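Phosphonopyruvate hydrolase (Variovorax sp., PDB 2HJP) hydrolyses phosphonopyruvate to pyruvate and phosphate, breaking its phosphorus-carbon bond with the help of a divalent metal ion such as magnesium. Local coordinates at residues 23-28 against 71-76; 5-10 against 15-20. One frame throughout, in Å; residues are numbered along the deposited sequence.

Contact 1 (23-28 against 71-76); sequences HNPLVA and ASTVSI. With NA (sodium ion), chain D; XYS (alpha-D-xylopyranose), chain B.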
loop_
_atom_site.group_PDB
_atom_site.type_symbol
_atom_site.label_atom_id
_atom_site.label_comp_id
_atom_site.label_asym_id
_atom_site.label_seq_id
_atom_site.Cartn_x
_atom_site.Cartn_y
_atom_site.Cartn_z
ATOM N N HIS A 23 17.881 0.441 3.847
ATOM C CA HIS A 23 16.762 1.082 3.103
ATOM C C HIS A 23 15.860 0.010 2.417
ATOM O O HIS A 23 14.855 0.337 1.744
ATOM C CB HIS A 23 17.292 2.131 2.088
ATOM C CG HIS A 23 18.450 1.662 1.258
ATOM N ND1 HIS A 23 19.768 1.708 1.703
ATOM C CD2 HIS A 23 18.500 1.192 -0.008
ATOM C CE1 HIS A 23 20.567 1.282 0.736
ATOM N NE2 HIS A 23 19.820 0.957 -0.307
ATOM N N ASN A 24 16.235 -1.267 2.522
ATOM C CA ASN A 24 15.395 -2.358 2.006
ATOM C C ASN A 24 15.770 -3.655 2.713
ATOM O O ASN A 24 16.735 -3.652 3.445
ATOM C CB ASN A 24 15.469 -2.515 0.477
ATOM C CG ASN A 24 16.827 -2.745 -0.008
ATOM O OD1 ASN A 24 17.510 -3.555 0.509
ATOM N ND2 ASN A 24 17.219 -2.035 -1.065
ATOM N N PRO A 25 14.964 -4.738 2.563
ATOM C CA PRO A 25 15.254 -6.032 3.233
ATOM C C PRO A 25 16.597 -6.677 2.799
ATOM O O PRO A 25 17.255 -7.345 3.596
ATOM C CB PRO A 25 14.070 -6.905 2.836
ATOM C CG PRO A 25 12.912 -5.889 2.772
ATOM C CD PRO A 25 13.597 -4.746 2.012
ATOM N N LEU A 26 16.981 -6.490 1.532
ATOM C CA LEU A 26 18.233 -7.075 1.080
ATOM C C LEU A 26 19.416 -6.453 1.874
ATOM O O LEU A 26 20.289 -7.157 2.365
ATOM C CB LEU A 26 18.423 -6.915 -0.470
ATOM C CG LEU A 26 19.749 -7.406 -1.106
ATOM C CD1 LEU A 26 19.914 -8.870 -0.882
ATOM C CD2 LEU A 26 19.822 -7.124 -2.607
ATOM N N VAL A 27 19.453 -5.139 1.933
ATOM C CA VAL A 27 20.514 -4.468 2.672
ATOM C C VAL A 27 20.447 -4.900 4.155
ATOM O O VAL A 27 21.486 -5.103 4.799
ATOM C CB VAL A 27 20.323 -2.927 2.580
ATOM C CG1 VAL A 27 21.169 -2.239 3.650
ATOM C CG2 VAL A 27 20.668 -2.452 1.089
ATOM N N ALA A 28 19.235 -5.038 4.705
ATOM C CA ALA A 28 19.124 -5.478 6.132
ATOM C C ALA A 28 19.723 -6.867 6.266
ATOM O O ALA A 28 20.410 -7.198 7.264
ATOM C CB ALA A 28 17.643 -5.459 6.591
ATOM N N ALA A 71 11.599 -6.731 8.970
ATOM C CA ALA A 71 11.509 -7.616 10.104
ATOM C C ALA A 71 11.180 -9.050 9.650
ATOM O O ALA A 71 11.581 -9.973 10.315
ATOM C CB ALA A 71 10.458 -7.086 11.119
ATOM N N SER A 72 10.493 -9.233 8.516
ATOM C CA SER A 72 10.144 -10.580 8.071
ATOM C C SER A 72 11.309 -11.249 7.359
ATOM O O SER A 72 11.271 -12.432 7.011
ATOM C CB SER A 72 8.911 -10.534 7.136
ATOM O OG SER A 72 9.227 -9.837 5.937
ATOM N N THR A 73 12.363 -10.484 7.130
ATOM C CA THR A 73 13.536 -11.012 6.449
ATOM C C THR A 73 14.695 -11.301 7.433
ATOM O O THR A 73 15.411 -12.237 7.227
ATOM C CB THR A 73 14.013 -9.985 5.392
ATOM O OG1 THR A 73 12.974 -9.821 4.428
ATOM C CG2 THR A 73 15.311 -10.412 4.635
ATOM N N VAL A 74 14.907 -10.478 8.469
ATOM C CA VAL A 74 16.069 -10.712 9.312
ATOM C C VAL A 74 15.652 -11.403 10.633
ATOM O O VAL A 74 14.478 -11.398 10.994
ATOM C CB VAL A 74 16.857 -9.336 9.606
ATOM C CG1 VAL A 74 17.272 -8.649 8.267
ATOM C CG2 VAL A 74 15.958 -8.366 10.349
ATOM N N SER A 75 16.622 -11.962 11.340
ATOM C CA SER A 75 16.365 -12.643 12.595
ATOM C C SER A 75 16.853 -11.758 13.751
ATOM O O SER A 75 16.628 -12.074 14.923
ATOM C CB SER A 75 17.117 -14.013 12.624
ATOM O OG SER A 75 18.515 -13.797 12.906
ATOM N N ILE A 76 17.473 -10.605 13.445
ATOM C CA ILE A 76 17.994 -9.757 14.509
ATOM C C ILE A 76 17.002 -8.584 14.743
ATOM O O ILE A 76 16.187 -8.314 13.867
ATOM C CB ILE A 76 19.427 -9.232 14.159
ATOM C CG1 ILE A 76 19.407 -8.465 12.830
ATOM C CG2 ILE A 76 20.406 -10.434 14.145
ATOM C CD1 ILE A 76 19.194 -9.234 11.581
HETATM NA NA NA D . 14.025 1.616 -0.501
HETATM C C1 XYS B . 19.322 -16.178 9.173
HETATM C C2 XYS B . 18.273 -17.234 8.717
HETATM C C3 XYS B . 17.108 -17.237 9.756
HETATM C C4 XYS B . 17.613 -17.463 11.225
HETATM C C5 XYS B . 18.930 -16.752 11.599
HETATM O O1 XYS B . 18.866 -14.804 9.194
HETATM O O2 XYS B . 17.756 -16.858 7.439
HETATM O O3 XYS B . 16.102 -18.222 9.390
HETATM O O4 XYS B . 16.616 -17.350 12.263
HETATM O O5 XYS B . 19.878 -16.529 10.453
#
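Pro-25 and Ala-28, three residues apart at the start of helix 25-34, meet Thr-73 and Val-74 in the loop between helix 60-71 and strand 78-81. Two van der Waals contacts carry it. In the apolar one, Val-74 CG1 lies 3.6 Å from Ala-28 CB and equally near the carbonyl oxygen of Ala-28; with CG1 anti to its own carbonyl carbon (chi1 -57°), this one branch does the touching. Beside it, CB of Pro-25 packs on the side chain of Thr-73, 3.5 Å from OG1, while Thr-73 CG2 rests 3.8 Å from Pro-25 O. The hydroxyl has its polar partner outside this pair: it hydrogen-bonds to Ala-69 O in the preceding helix.

Hydrogen bonding orders the helix start. Asn-24 is the N-cap, and its OD1 accepts from Val-27 N over 2.9 Å in an almost straight bond, N-H...O 176°, with the donor nearly along the C=O axis. The backbone bond from Ala-28 N to Asn-24 O closes the first turn.

Metal and sugar flank the contact. His-23 O binds a sodium ion at 2.7 Å, which Ser-49 also coordinates. Ser-75 OG touches C5 of the xylose at 3.3 Å, a van der Waals approach; both this hydroxyl and the sugar hydrogen-bond to Glu-32 OE2. Ile-39 of strand 38-41 touches both Ala-28 and Val-74, and Ala-51 of the second subunit packs on Thr-73. An N-capped helix following the first strand, packed against the turn that leads from helix 60-71 into strand 78-81, belongs to the helical layer around the TIM barrel of the PEP mutase/isocitrate lyase superfamily.

Contact 2 (5-10 against 15-20); sequences QALRAA and RLFTAM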
loop_
_atom_site.group_PDB
_atom_site.type_symbol
_atom_site.label_atom_id
_atom_site.label_comp_id
_atom_site.label_asym_id
_atom_site.label_seq_id
_atom_site.Cartn_x
_atom_site.Cartn_y
_atom_site.Cartn_z
ATOM N N GLN A 5 13.157 -9.592 23.334
ATOM C CA GLN A 5 13.926 -10.056 24.487
ATOM C C GLN A 5 15.403 -9.890 24.192
ATOM O O GLN A 5 16.170 -9.432 25.041
ATOM C CB GLN A 5 13.641 -11.537 24.764
ATOM C CG GLN A 5 12.260 -11.813 25.221
ATOM C CD GLN A 5 12.081 -13.276 25.474
ATOM O OE1 GLN A 5 12.420 -14.129 24.622
ATOM N NE2 GLN A 5 11.562 -13.600 26.660
ATOM N N ALA A 6 15.814 -10.330 23.005
ATOM C CA ALA A 6 17.210 -10.163 22.592
ATOM C C ALA A 6 17.697 -8.699 22.730
ATOM O O ALA A 6 18.775 -8.465 23.174
ATOM C CB ALA A 6 17.389 -10.624 21.103
ATOM N N LEU A 7 16.906 -7.714 22.308
ATOM C CA LEU A 7 17.342 -6.329 22.399
ATOM C C LEU A 7 17.389 -5.898 23.855
ATOM O O LEU A 7 18.349 -5.235 24.302
ATOM C CB LEU A 7 16.408 -5.418 21.589
ATOM C CG LEU A 7 16.675 -3.916 21.683
ATOM C CD1 LEU A 7 18.091 -3.607 21.197
ATOM C CD2 LEU A 7 15.575 -3.147 20.907
ATOM N N ARG A 8 16.358 -6.262 24.605
ATOM C CA ARG A 8 16.326 -5.922 26.032
ATOM C C ARG A 8 17.533 -6.596 26.738
ATOM O O ARG A 8 18.178 -5.987 27.567
ATOM C CB ARG A 8 14.965 -6.379 26.590
ATOM C CG ARG A 8 14.551 -5.717 27.852
ATOM C CD ARG A 8 14.460 -4.247 27.788
ATOM N NE ARG A 8 13.159 -3.743 27.352
ATOM C CZ ARG A 8 12.720 -2.565 27.760
ATOM N NH1 ARG A 8 11.536 -2.059 27.378
ATOM N NH2 ARG A 8 13.504 -1.873 28.592
ATOM N N ALA A 9 17.878 -7.825 26.373
ATOM C CA ALA A 9 19.023 -8.512 26.970
ATOM C C ALA A 9 20.351 -7.746 26.676
ATOM O O ALA A 9 21.200 -7.539 27.562
ATOM C CB ALA A 9 19.102 -9.959 26.435
ATOM N N ALA A 10 20.527 -7.321 25.430
ATOM C CA ALA A 10 21.717 -6.553 25.054
ATOM C C ALA A 10 21.758 -5.250 25.884
ATOM O O ALA A 10 22.793 -4.875 26.438
ATOM C CB ALA A 10 21.648 -6.239 23.527
ATOM N N ARG A 15 26.734 -4.951 27.288
ATOM C CA ARG A 15 27.492 -5.061 26.025
ATOM C C ARG A 15 27.073 -3.869 25.150
ATOM O O ARG A 15 25.988 -3.345 25.298
ATOM C CB ARG A 15 27.099 -6.330 25.241
ATOM C CG ARG A 15 27.422 -7.690 25.881
ATOM C CD ARG A 15 26.857 -8.813 24.992
ATOM N NE ARG A 15 25.382 -8.787 25.019
ATOM C CZ ARG A 15 24.549 -9.227 24.062
ATOM N NH1 ARG A 15 23.238 -9.119 24.263
ATOM N NH2 ARG A 15 24.992 -9.776 22.917
ATOM N N LEU A 16 27.929 -3.431 24.253
ATOM C CA LEU A 16 27.587 -2.340 23.330
ATOM C C LEU A 16 26.907 -2.997 22.115
ATOM O O LEU A 16 27.512 -3.874 21.446
ATOM C CB LEU A 16 28.855 -1.639 22.862
ATOM C CG LEU A 16 28.755 -0.551 21.805
ATOM C CD1 LEU A 16 27.693 0.462 22.206
ATOM C CD2 LEU A 16 30.176 0.116 21.679
ATOM N N PHE A 17 25.697 -2.543 21.793
ATOM C CA PHE A 17 24.878 -3.094 20.690
ATOM C C PHE A 17 25.035 -2.213 19.432
ATOM O O PHE A 17 24.920 -0.952 19.516
ATOM C CB PHE A 17 23.421 -3.074 21.141
ATOM C CG PHE A 17 22.452 -3.689 20.195
ATOM C CD1 PHE A 17 22.257 -5.055 20.186
ATOM C CD2 PHE A 17 21.708 -2.884 19.339
ATOM C CE1 PHE A 17 21.324 -5.658 19.329
ATOM C CE2 PHE A 17 20.763 -3.429 18.472
ATOM C CZ PHE A 17 20.559 -4.851 18.460
ATOM N N THR A 18 25.316 -2.836 18.292
ATOM C CA THR A 18 25.464 -2.071 17.053
ATOM C C THR A 18 24.267 -2.288 16.130
ATOM O O THR A 18 23.741 -3.414 16.004
ATOM C CB THR A 18 26.737 -2.470 16.281
ATOM O OG1 THR A 18 26.633 -3.831 15.899
ATOM C CG2 THR A 18 27.982 -2.340 17.187
ATOM N N ALA A 19 23.819 -1.203 15.531
ATOM C CA ALA A 19 22.683 -1.325 14.608
ATOM C C ALA A 19 23.098 -0.542 13.331
ATOM O O ALA A 19 23.586 0.578 13.414
ATOM C CB ALA A 19 21.407 -0.684 15.197
ATOM N N MET A 20 22.859 -1.144 12.187
ATOM C CA MET A 20 23.186 -0.549 10.853
ATOM C C MET A 20 21.935 -0.178 10.046
ATOM O O MET A 20 20.917 -0.934 9.957
ATOM C CB MET A 20 24.006 -1.566 10.031
ATOM C CG MET A 20 24.269 -1.159 8.546
ATOM S SD MET A 20 25.084 0.450 8.436
ATOM C CE MET A 20 26.791 0.006 8.960
HETATM O O HOH W 1 21.102 -9.840 22.994
#
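The Phe-17 ring takes Leu-7 CD1 over one face, 4.0 Å from the ring centroid and 17° off the normal, a CH-pi contact; the two side chains cross at about a right angle. Ala-10 CB approaches the same ring obliquely, 3.6 Å from CD1. With CG anti to the backbone N (chi1 -176°), the ring extends from strand 17-21 to the helix. At the edge of the Arg-15 guanidinium, in its plane, sits a water that accepts from NH1 at 2.6 Å and donates to Ala-6 O at 2.7 Å; Ala-9 C lies near the plane too, in another direction from NH1. A bend at chi3 (-68°) brings Arg-15 NH1 against Ala-10, 3.1 Å from its CA, a close contact and not a bond. Without the Phe-17 ring, as with an alanine here, Leu-7 CD1 and Ala-10 CB would probably lose their aromatic partner and a gap would open between helix and strand. Ile-231 of strand 229-234 also touches Phe-17, and Val-151 of strand 151-156 touches Leu-7. The chemistry is thus divided: apolar contacts fasten helix 3-13 to the first barrel strand, while NH1 of the exposed arginine reaches Ala-6 O through a water.

How the contacts relate
Both segments of contact 2 precede those of contact 1 in the chain: strand 17-21, packed against helix 3-13 in contact 2, leads directly into helix 25-34, whose start carries contact 1. Their centres are about 16 Å apart, and apart from this chain continuity their segments do not touch. Both lie outside the substrate pocket but near residues of it. The side chain of Phe-17 is about 8 Å from that of Trp-40, while the side chain of Ala-28 is about 8 Å from Gly-41, both at the end of strand 38-41, where the substrate-binding run 40-44 begins. The bound phosphonopyruvate is about 14 Å from the side chain of Ala-28, so contact 1 does not line the pocket.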